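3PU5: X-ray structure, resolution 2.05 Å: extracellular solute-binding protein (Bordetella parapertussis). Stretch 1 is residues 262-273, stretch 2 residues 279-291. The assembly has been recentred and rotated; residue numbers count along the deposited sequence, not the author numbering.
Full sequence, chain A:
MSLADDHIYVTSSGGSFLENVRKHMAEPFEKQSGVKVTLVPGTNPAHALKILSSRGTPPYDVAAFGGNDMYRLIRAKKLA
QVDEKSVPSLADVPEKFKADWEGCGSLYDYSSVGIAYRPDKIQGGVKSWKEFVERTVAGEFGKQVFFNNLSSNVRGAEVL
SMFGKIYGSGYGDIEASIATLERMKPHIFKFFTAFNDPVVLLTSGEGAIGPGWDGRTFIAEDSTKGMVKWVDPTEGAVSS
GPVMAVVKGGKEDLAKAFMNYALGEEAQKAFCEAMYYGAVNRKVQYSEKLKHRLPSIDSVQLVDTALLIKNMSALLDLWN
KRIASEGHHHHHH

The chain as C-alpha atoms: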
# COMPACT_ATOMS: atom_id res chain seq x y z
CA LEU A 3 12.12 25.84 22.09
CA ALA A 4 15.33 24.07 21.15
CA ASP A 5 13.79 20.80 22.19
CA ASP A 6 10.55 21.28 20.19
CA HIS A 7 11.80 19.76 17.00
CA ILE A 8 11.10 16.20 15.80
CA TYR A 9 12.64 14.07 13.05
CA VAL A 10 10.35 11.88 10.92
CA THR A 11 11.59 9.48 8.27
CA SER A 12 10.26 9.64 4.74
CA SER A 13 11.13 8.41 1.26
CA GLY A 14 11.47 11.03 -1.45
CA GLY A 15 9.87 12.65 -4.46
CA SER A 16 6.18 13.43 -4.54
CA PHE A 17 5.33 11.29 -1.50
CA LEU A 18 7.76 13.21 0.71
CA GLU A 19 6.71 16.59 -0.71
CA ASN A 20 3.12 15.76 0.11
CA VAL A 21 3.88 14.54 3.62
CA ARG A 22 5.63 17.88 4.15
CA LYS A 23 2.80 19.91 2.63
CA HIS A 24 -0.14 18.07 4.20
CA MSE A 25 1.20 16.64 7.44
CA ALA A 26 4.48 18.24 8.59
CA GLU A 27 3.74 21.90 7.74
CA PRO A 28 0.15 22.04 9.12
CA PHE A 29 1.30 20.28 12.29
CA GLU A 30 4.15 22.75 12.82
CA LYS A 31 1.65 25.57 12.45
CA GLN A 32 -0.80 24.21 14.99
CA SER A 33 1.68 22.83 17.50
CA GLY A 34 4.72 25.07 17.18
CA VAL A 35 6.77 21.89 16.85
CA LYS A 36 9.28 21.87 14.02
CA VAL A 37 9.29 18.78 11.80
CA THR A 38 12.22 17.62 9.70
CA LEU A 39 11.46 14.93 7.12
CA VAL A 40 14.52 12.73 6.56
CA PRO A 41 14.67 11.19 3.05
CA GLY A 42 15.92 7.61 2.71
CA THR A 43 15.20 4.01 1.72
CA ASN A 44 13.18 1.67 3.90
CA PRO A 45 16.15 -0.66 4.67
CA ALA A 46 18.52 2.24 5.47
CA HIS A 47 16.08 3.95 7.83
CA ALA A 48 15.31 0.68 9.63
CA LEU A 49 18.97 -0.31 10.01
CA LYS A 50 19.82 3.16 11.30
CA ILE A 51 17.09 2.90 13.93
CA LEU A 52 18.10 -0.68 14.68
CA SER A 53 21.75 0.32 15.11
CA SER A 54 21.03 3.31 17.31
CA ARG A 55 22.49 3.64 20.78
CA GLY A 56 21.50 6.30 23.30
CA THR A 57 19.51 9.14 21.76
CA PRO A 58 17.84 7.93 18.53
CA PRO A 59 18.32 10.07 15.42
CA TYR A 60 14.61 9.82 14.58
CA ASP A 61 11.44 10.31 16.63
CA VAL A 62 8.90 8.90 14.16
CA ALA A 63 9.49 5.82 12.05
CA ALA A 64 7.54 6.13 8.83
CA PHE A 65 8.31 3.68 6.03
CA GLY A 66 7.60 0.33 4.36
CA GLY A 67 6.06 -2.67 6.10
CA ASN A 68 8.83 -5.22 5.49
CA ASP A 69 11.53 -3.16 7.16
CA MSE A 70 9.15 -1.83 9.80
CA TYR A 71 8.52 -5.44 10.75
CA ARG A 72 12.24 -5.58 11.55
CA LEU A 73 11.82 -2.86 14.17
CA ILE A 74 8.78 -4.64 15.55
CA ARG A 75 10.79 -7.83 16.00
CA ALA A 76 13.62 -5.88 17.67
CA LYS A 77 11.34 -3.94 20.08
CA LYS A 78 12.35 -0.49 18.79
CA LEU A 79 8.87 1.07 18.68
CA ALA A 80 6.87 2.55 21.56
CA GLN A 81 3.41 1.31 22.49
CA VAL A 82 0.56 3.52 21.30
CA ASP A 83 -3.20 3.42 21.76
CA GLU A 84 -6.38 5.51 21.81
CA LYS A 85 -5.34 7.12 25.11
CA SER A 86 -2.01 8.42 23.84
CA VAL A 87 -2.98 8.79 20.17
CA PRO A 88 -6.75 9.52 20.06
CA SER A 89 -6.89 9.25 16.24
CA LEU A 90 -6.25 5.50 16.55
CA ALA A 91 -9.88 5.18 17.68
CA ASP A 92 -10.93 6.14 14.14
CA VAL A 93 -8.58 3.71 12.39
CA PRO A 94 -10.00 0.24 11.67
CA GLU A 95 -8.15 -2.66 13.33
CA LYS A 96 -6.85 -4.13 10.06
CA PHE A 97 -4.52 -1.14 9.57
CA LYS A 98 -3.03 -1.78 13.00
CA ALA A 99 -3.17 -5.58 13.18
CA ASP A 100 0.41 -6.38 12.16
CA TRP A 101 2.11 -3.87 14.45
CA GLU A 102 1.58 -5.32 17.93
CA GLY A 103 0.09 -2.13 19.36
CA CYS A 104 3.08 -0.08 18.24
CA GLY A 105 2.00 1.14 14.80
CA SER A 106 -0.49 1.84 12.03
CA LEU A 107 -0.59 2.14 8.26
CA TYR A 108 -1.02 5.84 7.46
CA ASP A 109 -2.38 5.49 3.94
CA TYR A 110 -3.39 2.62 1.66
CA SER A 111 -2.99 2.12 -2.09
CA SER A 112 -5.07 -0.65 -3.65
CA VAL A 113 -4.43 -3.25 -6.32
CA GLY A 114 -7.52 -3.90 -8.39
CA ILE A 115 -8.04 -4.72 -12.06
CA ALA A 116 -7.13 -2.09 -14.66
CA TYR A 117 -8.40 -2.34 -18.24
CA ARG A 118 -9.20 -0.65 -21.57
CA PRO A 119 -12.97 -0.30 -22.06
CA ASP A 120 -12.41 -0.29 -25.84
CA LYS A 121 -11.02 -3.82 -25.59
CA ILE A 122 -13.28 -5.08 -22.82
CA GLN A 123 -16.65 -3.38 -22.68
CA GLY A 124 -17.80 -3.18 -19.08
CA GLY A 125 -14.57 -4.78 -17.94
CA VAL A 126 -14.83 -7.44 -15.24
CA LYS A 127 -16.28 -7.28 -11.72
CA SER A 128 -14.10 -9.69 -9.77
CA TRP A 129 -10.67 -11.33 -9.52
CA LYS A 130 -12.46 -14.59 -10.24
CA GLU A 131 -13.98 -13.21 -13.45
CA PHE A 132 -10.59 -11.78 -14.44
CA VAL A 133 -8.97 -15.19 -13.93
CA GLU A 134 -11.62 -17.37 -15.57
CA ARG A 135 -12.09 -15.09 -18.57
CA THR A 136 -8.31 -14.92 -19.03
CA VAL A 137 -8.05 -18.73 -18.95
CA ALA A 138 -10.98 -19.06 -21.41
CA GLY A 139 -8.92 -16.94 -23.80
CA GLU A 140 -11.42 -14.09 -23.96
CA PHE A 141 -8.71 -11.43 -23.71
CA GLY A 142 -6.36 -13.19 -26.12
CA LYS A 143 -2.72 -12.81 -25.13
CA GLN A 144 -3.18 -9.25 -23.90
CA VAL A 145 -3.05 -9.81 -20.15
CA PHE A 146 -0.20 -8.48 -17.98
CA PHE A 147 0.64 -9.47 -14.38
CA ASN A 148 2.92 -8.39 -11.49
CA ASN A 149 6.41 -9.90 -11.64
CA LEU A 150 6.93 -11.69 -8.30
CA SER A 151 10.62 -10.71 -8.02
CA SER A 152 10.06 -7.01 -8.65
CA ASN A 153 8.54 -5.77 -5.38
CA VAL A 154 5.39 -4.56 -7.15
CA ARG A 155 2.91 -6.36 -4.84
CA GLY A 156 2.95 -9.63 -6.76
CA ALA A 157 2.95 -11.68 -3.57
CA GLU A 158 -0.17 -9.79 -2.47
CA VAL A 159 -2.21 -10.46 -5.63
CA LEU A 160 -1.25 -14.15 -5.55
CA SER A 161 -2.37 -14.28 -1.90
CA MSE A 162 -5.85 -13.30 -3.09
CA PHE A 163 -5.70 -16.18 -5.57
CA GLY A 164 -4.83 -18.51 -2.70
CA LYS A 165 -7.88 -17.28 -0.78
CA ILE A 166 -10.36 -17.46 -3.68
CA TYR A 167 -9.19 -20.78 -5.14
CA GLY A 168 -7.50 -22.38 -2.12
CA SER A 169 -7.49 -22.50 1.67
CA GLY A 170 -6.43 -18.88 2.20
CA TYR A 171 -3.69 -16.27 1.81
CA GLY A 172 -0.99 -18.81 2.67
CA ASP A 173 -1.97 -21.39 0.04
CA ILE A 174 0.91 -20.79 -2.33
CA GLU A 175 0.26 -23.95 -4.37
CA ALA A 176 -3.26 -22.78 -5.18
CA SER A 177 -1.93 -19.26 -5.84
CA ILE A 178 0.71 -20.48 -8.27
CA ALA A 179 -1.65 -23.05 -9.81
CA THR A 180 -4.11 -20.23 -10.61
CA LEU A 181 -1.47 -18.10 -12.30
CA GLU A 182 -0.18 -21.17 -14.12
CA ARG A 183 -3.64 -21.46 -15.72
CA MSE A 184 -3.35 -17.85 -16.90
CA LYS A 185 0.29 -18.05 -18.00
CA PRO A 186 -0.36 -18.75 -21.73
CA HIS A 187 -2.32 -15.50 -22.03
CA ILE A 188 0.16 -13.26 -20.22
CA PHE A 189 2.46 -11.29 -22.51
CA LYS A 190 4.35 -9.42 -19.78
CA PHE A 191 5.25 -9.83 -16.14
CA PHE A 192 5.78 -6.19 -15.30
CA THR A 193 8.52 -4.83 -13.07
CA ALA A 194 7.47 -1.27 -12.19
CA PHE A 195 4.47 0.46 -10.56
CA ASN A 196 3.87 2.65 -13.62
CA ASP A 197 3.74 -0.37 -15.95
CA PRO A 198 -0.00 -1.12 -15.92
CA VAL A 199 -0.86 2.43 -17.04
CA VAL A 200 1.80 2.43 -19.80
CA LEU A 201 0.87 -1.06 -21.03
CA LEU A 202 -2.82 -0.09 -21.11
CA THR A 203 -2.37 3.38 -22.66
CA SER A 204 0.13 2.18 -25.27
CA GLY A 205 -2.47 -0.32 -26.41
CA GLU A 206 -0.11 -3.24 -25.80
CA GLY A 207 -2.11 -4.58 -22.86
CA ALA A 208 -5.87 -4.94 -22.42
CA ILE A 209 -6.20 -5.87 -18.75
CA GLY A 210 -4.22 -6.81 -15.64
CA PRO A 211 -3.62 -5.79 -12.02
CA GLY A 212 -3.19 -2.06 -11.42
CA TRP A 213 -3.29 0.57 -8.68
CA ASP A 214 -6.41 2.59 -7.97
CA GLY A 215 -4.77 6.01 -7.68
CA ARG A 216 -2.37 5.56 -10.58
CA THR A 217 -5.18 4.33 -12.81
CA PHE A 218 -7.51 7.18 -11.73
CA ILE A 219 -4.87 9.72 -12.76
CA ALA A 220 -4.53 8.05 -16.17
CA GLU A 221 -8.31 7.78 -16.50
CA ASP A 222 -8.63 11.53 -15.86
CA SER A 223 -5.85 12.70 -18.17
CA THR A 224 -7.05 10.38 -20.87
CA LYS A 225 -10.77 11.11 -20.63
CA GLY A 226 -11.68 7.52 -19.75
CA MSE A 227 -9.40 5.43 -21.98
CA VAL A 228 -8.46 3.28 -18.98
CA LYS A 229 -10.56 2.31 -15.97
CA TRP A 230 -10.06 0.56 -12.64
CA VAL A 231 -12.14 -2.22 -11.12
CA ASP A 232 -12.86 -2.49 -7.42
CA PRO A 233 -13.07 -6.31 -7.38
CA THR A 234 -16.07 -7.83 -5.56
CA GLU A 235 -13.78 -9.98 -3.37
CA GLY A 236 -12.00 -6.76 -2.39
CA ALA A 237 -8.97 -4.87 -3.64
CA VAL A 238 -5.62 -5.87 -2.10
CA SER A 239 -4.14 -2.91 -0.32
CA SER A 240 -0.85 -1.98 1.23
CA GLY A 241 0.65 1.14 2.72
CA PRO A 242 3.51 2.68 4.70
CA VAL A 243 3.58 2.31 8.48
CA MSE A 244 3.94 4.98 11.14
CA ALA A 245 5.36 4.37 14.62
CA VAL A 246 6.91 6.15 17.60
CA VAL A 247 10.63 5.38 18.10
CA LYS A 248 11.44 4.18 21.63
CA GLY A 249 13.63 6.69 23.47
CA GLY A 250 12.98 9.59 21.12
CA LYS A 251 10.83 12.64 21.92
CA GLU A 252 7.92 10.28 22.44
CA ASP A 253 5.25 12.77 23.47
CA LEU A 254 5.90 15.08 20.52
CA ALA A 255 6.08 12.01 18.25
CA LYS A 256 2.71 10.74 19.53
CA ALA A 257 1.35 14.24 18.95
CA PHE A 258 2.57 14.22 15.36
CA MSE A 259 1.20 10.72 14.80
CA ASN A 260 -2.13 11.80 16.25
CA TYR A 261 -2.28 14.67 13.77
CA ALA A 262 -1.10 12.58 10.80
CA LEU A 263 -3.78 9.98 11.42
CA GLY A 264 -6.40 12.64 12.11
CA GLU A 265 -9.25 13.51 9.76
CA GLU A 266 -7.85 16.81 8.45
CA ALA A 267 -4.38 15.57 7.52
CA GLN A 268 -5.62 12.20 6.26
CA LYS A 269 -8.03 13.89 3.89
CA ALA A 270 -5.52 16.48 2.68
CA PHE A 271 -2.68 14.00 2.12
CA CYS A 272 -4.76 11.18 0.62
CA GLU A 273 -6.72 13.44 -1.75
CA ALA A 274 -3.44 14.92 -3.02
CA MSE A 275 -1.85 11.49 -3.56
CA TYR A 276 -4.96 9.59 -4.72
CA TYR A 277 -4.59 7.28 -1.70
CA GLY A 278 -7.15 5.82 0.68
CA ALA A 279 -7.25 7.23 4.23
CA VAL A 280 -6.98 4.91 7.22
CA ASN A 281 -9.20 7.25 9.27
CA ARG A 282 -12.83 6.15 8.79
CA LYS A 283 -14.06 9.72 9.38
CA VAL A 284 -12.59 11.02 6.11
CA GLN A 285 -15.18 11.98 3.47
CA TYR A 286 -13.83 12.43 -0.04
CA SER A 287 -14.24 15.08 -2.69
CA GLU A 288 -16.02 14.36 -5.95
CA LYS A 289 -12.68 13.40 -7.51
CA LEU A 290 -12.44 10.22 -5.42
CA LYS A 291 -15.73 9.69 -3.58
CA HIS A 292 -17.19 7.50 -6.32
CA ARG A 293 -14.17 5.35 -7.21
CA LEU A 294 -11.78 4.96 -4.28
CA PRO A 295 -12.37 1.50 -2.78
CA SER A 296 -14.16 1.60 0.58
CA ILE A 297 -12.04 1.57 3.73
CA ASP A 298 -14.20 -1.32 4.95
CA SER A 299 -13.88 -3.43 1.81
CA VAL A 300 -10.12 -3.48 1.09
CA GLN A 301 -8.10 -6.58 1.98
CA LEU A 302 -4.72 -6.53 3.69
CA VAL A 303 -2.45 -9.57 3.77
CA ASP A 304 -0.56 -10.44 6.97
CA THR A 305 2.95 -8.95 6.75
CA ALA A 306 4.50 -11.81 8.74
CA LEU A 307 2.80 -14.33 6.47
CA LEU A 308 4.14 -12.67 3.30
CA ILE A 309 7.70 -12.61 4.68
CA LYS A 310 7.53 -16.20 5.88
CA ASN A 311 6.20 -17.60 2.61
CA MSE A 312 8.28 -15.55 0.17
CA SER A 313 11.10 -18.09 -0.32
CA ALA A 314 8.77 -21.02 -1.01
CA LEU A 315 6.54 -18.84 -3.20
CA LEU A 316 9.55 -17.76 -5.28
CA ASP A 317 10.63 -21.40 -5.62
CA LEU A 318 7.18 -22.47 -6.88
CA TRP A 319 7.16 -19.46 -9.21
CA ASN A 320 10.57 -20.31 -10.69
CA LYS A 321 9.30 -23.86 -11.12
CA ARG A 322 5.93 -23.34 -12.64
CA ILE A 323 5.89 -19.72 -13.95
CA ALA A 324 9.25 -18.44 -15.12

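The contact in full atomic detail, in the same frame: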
# COMPACT_ATOMS: atom_id res chain seq x y z
N ALA A 262 -1.26 13.20 12.12
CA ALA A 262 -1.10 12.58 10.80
C ALA A 262 -2.23 11.60 10.50
O ALA A 262 -2.62 11.41 9.35
CB ALA A 262 0.26 11.88 10.68
N LEU A 263 -2.73 10.98 11.55
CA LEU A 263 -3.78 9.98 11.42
C LEU A 263 -5.16 10.61 11.60
O LEU A 263 -6.18 9.93 11.50
CB LEU A 263 -3.58 8.85 12.45
CG LEU A 263 -2.33 7.98 12.24
CD1 LEU A 263 -2.16 6.94 13.37
CD2 LEU A 263 -2.38 7.31 10.89
N GLY A 264 -5.16 11.91 11.88
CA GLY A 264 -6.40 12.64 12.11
C GLY A 264 -7.12 12.94 10.81
O GLY A 264 -6.54 12.83 9.72
N GLU A 265 -8.38 13.35 10.93
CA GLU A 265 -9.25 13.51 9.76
C GLU A 265 -8.75 14.59 8.78
O GLU A 265 -8.81 14.41 7.56
CB GLU A 265 -10.69 13.80 10.20
CG GLU A 265 -11.67 13.95 9.05
CD GLU A 265 -13.08 14.33 9.49
OE1 GLU A 265 -13.38 14.27 10.71
OE2 GLU A 265 -13.90 14.67 8.60
N GLU A 266 -8.26 15.70 9.30
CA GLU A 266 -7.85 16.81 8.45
C GLU A 266 -6.62 16.46 7.60
O GLU A 266 -6.61 16.66 6.38
CB GLU A 266 -7.59 18.05 9.32
CG GLU A 266 -6.83 19.19 8.64
CD GLU A 266 -6.63 20.37 9.58
OE1 GLU A 266 -7.62 21.08 9.86
OE2 GLU A 266 -5.50 20.59 10.05
N ALA A 267 -5.59 15.92 8.24
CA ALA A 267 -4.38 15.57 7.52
C ALA A 267 -4.59 14.36 6.61
O ALA A 267 -4.08 14.31 5.49
CB ALA A 267 -3.24 15.32 8.50
N GLN A 268 -5.35 13.38 7.08
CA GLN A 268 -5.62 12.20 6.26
C GLN A 268 -6.31 12.61 4.97
O GLN A 268 -5.94 12.17 3.88
CB GLN A 268 -6.48 11.20 7.03
CG GLN A 268 -5.68 10.37 8.02
CD GLN A 268 -4.89 9.27 7.35
OE1 GLN A 268 -5.46 8.44 6.64
NE2 GLN A 268 -3.57 9.25 7.56
N LYS A 269 -7.32 13.47 5.08
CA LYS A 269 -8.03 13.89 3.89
C LYS A 269 -7.10 14.66 2.95
O LYS A 269 -7.06 14.39 1.75
CB LYS A 269 -9.24 14.76 4.23
CG LYS A 269 -10.06 15.17 3.02
CD LYS A 269 -11.17 16.12 3.45
CE LYS A 269 -12.34 16.09 2.49
NZ LYS A 269 -11.94 16.41 1.11
N ALA A 270 -6.36 15.61 3.50
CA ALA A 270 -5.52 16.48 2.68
C ALA A 270 -4.43 15.68 1.96
O ALA A 270 -4.23 15.83 0.77
CB ALA A 270 -4.91 17.59 3.53
N PHE A 271 -3.74 14.82 2.70
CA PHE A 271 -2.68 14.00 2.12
C PHE A 271 -3.23 12.99 1.11
O PHE A 271 -2.74 12.89 -0.01
CB PHE A 271 -1.87 13.30 3.22
CG PHE A 271 -0.77 12.39 2.70
CD1 PHE A 271 0.40 12.92 2.18
CD2 PHE A 271 -0.93 11.01 2.73
CE1 PHE A 271 1.41 12.09 1.70
CE2 PHE A 271 0.06 10.17 2.26
CZ PHE A 271 1.24 10.71 1.75
N CYS A 272 -4.27 12.25 1.49
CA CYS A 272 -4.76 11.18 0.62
C CYS A 272 -5.42 11.71 -0.66
O CYS A 272 -5.27 11.12 -1.72
CB CYS A 272 -5.69 10.24 1.37
SG CYS A 272 -4.83 9.34 2.68
N GLU A 273 -6.13 12.83 -0.56
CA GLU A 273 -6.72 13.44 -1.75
C GLU A 273 -5.64 13.90 -2.73
O GLU A 273 -5.79 13.77 -3.95
CB GLU A 273 -7.58 14.63 -1.35
CG GLU A 273 -8.86 14.26 -0.61
CD GLU A 273 -10.08 14.22 -1.49
OE1 GLU A 273 -9.95 14.44 -2.72
OE2 GLU A 273 -11.19 13.98 -0.96
N ALA A 279 -7.54 6.85 2.84
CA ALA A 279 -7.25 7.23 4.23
C ALA A 279 -7.57 6.08 5.17
O ALA A 279 -8.55 5.36 4.98
CB ALA A 279 -8.05 8.45 4.62
N VAL A 280 -6.75 5.94 6.21
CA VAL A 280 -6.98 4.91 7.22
C VAL A 280 -7.89 5.41 8.36
O VAL A 280 -8.25 4.65 9.25
CB VAL A 280 -5.66 4.39 7.81
CG1 VAL A 280 -4.79 3.78 6.71
CG2 VAL A 280 -4.91 5.51 8.53
N ASN A 281 -8.25 6.69 8.32
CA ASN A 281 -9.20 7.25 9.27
C ASN A 281 -10.61 7.14 8.67
O ASN A 281 -10.87 7.69 7.60
CB ASN A 281 -8.83 8.70 9.57
CG ASN A 281 -9.62 9.29 10.73
OD1 ASN A 281 -10.83 9.11 10.84
ND2 ASN A 281 -8.93 10.03 11.60
N ARG A 282 -11.50 6.40 9.33
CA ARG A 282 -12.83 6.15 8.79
C ARG A 282 -13.70 7.41 8.71
O ARG A 282 -14.75 7.39 8.08
CB ARG A 282 -13.55 5.07 9.60
CG ARG A 282 -13.97 5.52 10.98
CD ARG A 282 -14.95 4.54 11.63
NE ARG A 282 -14.42 3.18 11.74
CZ ARG A 282 -13.63 2.77 12.73
NH1 ARG A 282 -13.29 3.62 13.70
NH2 ARG A 282 -13.19 1.52 12.76
N LYS A 283 -13.28 8.49 9.37
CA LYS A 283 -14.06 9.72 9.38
C LYS A 283 -13.93 10.51 8.08
O LYS A 283 -14.77 11.36 7.77
CB LYS A 283 -13.62 10.62 10.52
CG LYS A 283 -14.09 10.24 11.91
CD LYS A 283 -13.72 11.37 12.85
CE LYS A 283 -14.49 11.33 14.16
NZ LYS A 283 -14.65 12.71 14.69
N VAL A 284 -12.86 10.25 7.33
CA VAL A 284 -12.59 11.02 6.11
C VAL A 284 -13.68 10.86 5.04
O VAL A 284 -14.04 9.74 4.67
CB VAL A 284 -11.20 10.70 5.52
CG1 VAL A 284 -11.04 11.34 4.16
CG2 VAL A 284 -10.10 11.19 6.46
N GLN A 285 -14.20 11.98 4.55
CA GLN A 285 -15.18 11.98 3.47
C GLN A 285 -14.54 12.67 2.27
O GLN A 285 -13.97 13.75 2.39
CB GLN A 285 -16.47 12.68 3.92
CG GLN A 285 -16.98 12.16 5.28
CD GLN A 285 -18.42 12.54 5.58
OE1 GLN A 285 -19.21 12.82 4.68
NE2 GLN A 285 -18.78 12.54 6.86
N TYR A 286 -14.62 12.02 1.12
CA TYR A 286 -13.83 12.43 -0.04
C TYR A 286 -14.54 13.42 -0.94
O TYR A 286 -15.77 13.46 -1.00
CB TYR A 286 -13.42 11.21 -0.85
CG TYR A 286 -12.51 10.26 -0.10
CD1 TYR A 286 -11.14 10.51 -0.01
CD2 TYR A 286 -13.01 9.13 0.52
CE1 TYR A 286 -10.31 9.66 0.68
CE2 TYR A 286 -12.18 8.27 1.21
CZ TYR A 286 -10.84 8.55 1.29
OH TYR A 286 -10.01 7.69 1.97
N SER A 287 -13.74 14.19 -1.66
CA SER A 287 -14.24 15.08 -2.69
C SER A 287 -14.82 14.26 -3.82
O SER A 287 -14.72 13.03 -3.84
CB SER A 287 -13.09 15.91 -3.26
OG SER A 287 -12.34 15.13 -4.18
N GLU A 288 -15.40 14.96 -4.78
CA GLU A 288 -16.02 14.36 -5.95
C GLU A 288 -15.00 13.61 -6.80
O GLU A 288 -15.35 12.68 -7.52
CB GLU A 288 -16.69 15.44 -6.80
CG GLU A 288 -17.95 16.02 -6.18
CD GLU A 288 -19.14 15.08 -6.27
OE1 GLU A 288 -19.25 14.34 -7.27
OE2 GLU A 288 -19.97 15.09 -5.34
N LYS A 289 -13.74 14.02 -6.72
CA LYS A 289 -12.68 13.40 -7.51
C LYS A 289 -12.47 11.93 -7.15
O LYS A 289 -12.05 11.13 -8.00
CB LYS A 289 -11.37 14.18 -7.37
CG LYS A 289 -10.43 13.99 -8.53
CD LYS A 289 -9.47 15.16 -8.67
CE LYS A 289 -8.48 15.21 -7.50
NZ LYS A 289 -7.41 16.24 -7.69
N LEU A 290 -12.77 11.56 -5.91
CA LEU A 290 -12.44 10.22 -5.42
C LEU A 290 -13.60 9.46 -4.80
O LEU A 290 -13.60 8.22 -4.75
CB LEU A 290 -11.30 10.33 -4.40
CG LEU A 290 -9.97 10.74 -5.04
CD1 LEU A 290 -8.97 11.22 -4.00
CD2 LEU A 290 -9.42 9.57 -5.84
N LYS A 291 -14.58 10.21 -4.31
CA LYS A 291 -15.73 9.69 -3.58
C LYS A 291 -16.37 8.48 -4.26
O LYS A 291 -16.78 7.52 -3.59
CB LYS A 291 -16.76 10.82 -3.46
CG LYS A 291 -18.04 10.50 -2.74
CD LYS A 291 -18.97 11.71 -2.87
CE LYS A 291 -20.07 11.68 -1.82
NZ LYS A 291 -20.82 10.40 -1.86
O HOH W 1 -13.59 14.45 5.98

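How does an irregular segment hold on to a helix? Stretch 2 has no regular helix or strand, so its free backbone groups need partners, and side chains of the helix supply two. Gln268, with chi1 and chi2 both m, brings OE1 to 2.8 Å from Val280 N, which donates a hydrogen bond, while its NE2 donates to Ala262 O at 3.0 Å. The amide thus uses both ends, one across the contact and one within its own stretch. Asn281 answers from the other side: its ND2 donates to Leu263 O at 2.8 Å, just before the helix starts, and its OD1 accepts from Lys283 N at 2.9 Å, within the turn from Asn281 to Val284.

What does Glu273 do further along the helix? Its carboxylate grips Ser287 twice: Ser287 N donates to Glu273 OE2 at 2.7 Å, nearly straight, and Ser287 OG donates to Glu273 OE1 at 2.9 Å. Two acceptor oxygens suit a residue offering two donors. Lys269 NZ, 3.3 Å from Glu273 OE2, adds a salt bridge with a weak hydrogen bond, balancing the charge one helical turn away.

Where do the apolar groups meet? Leu263 CD2 lies 3.9 Å from Val280 CG2, and Cys272 SG lies 3.9 Å from Ala279 CB; all four residues are buried. Val284, also buried, sets CG2 3.7 Å from Gln268 CB and CG1 3.9 Å from Lys269 CB, its branched side chain packing against the aliphatic start of two polar ones.

Does water contribute? One molecule bridges the stretches, donating to Glu265 OE2 at 2.6 Å and accepting from Gln285 N at 2.9 Å. The extended Glu265 side chain also passes Lys283, but Glu265 OE1 and Lys283 NZ remain 4.5 Å apart, too far for a salt bridge.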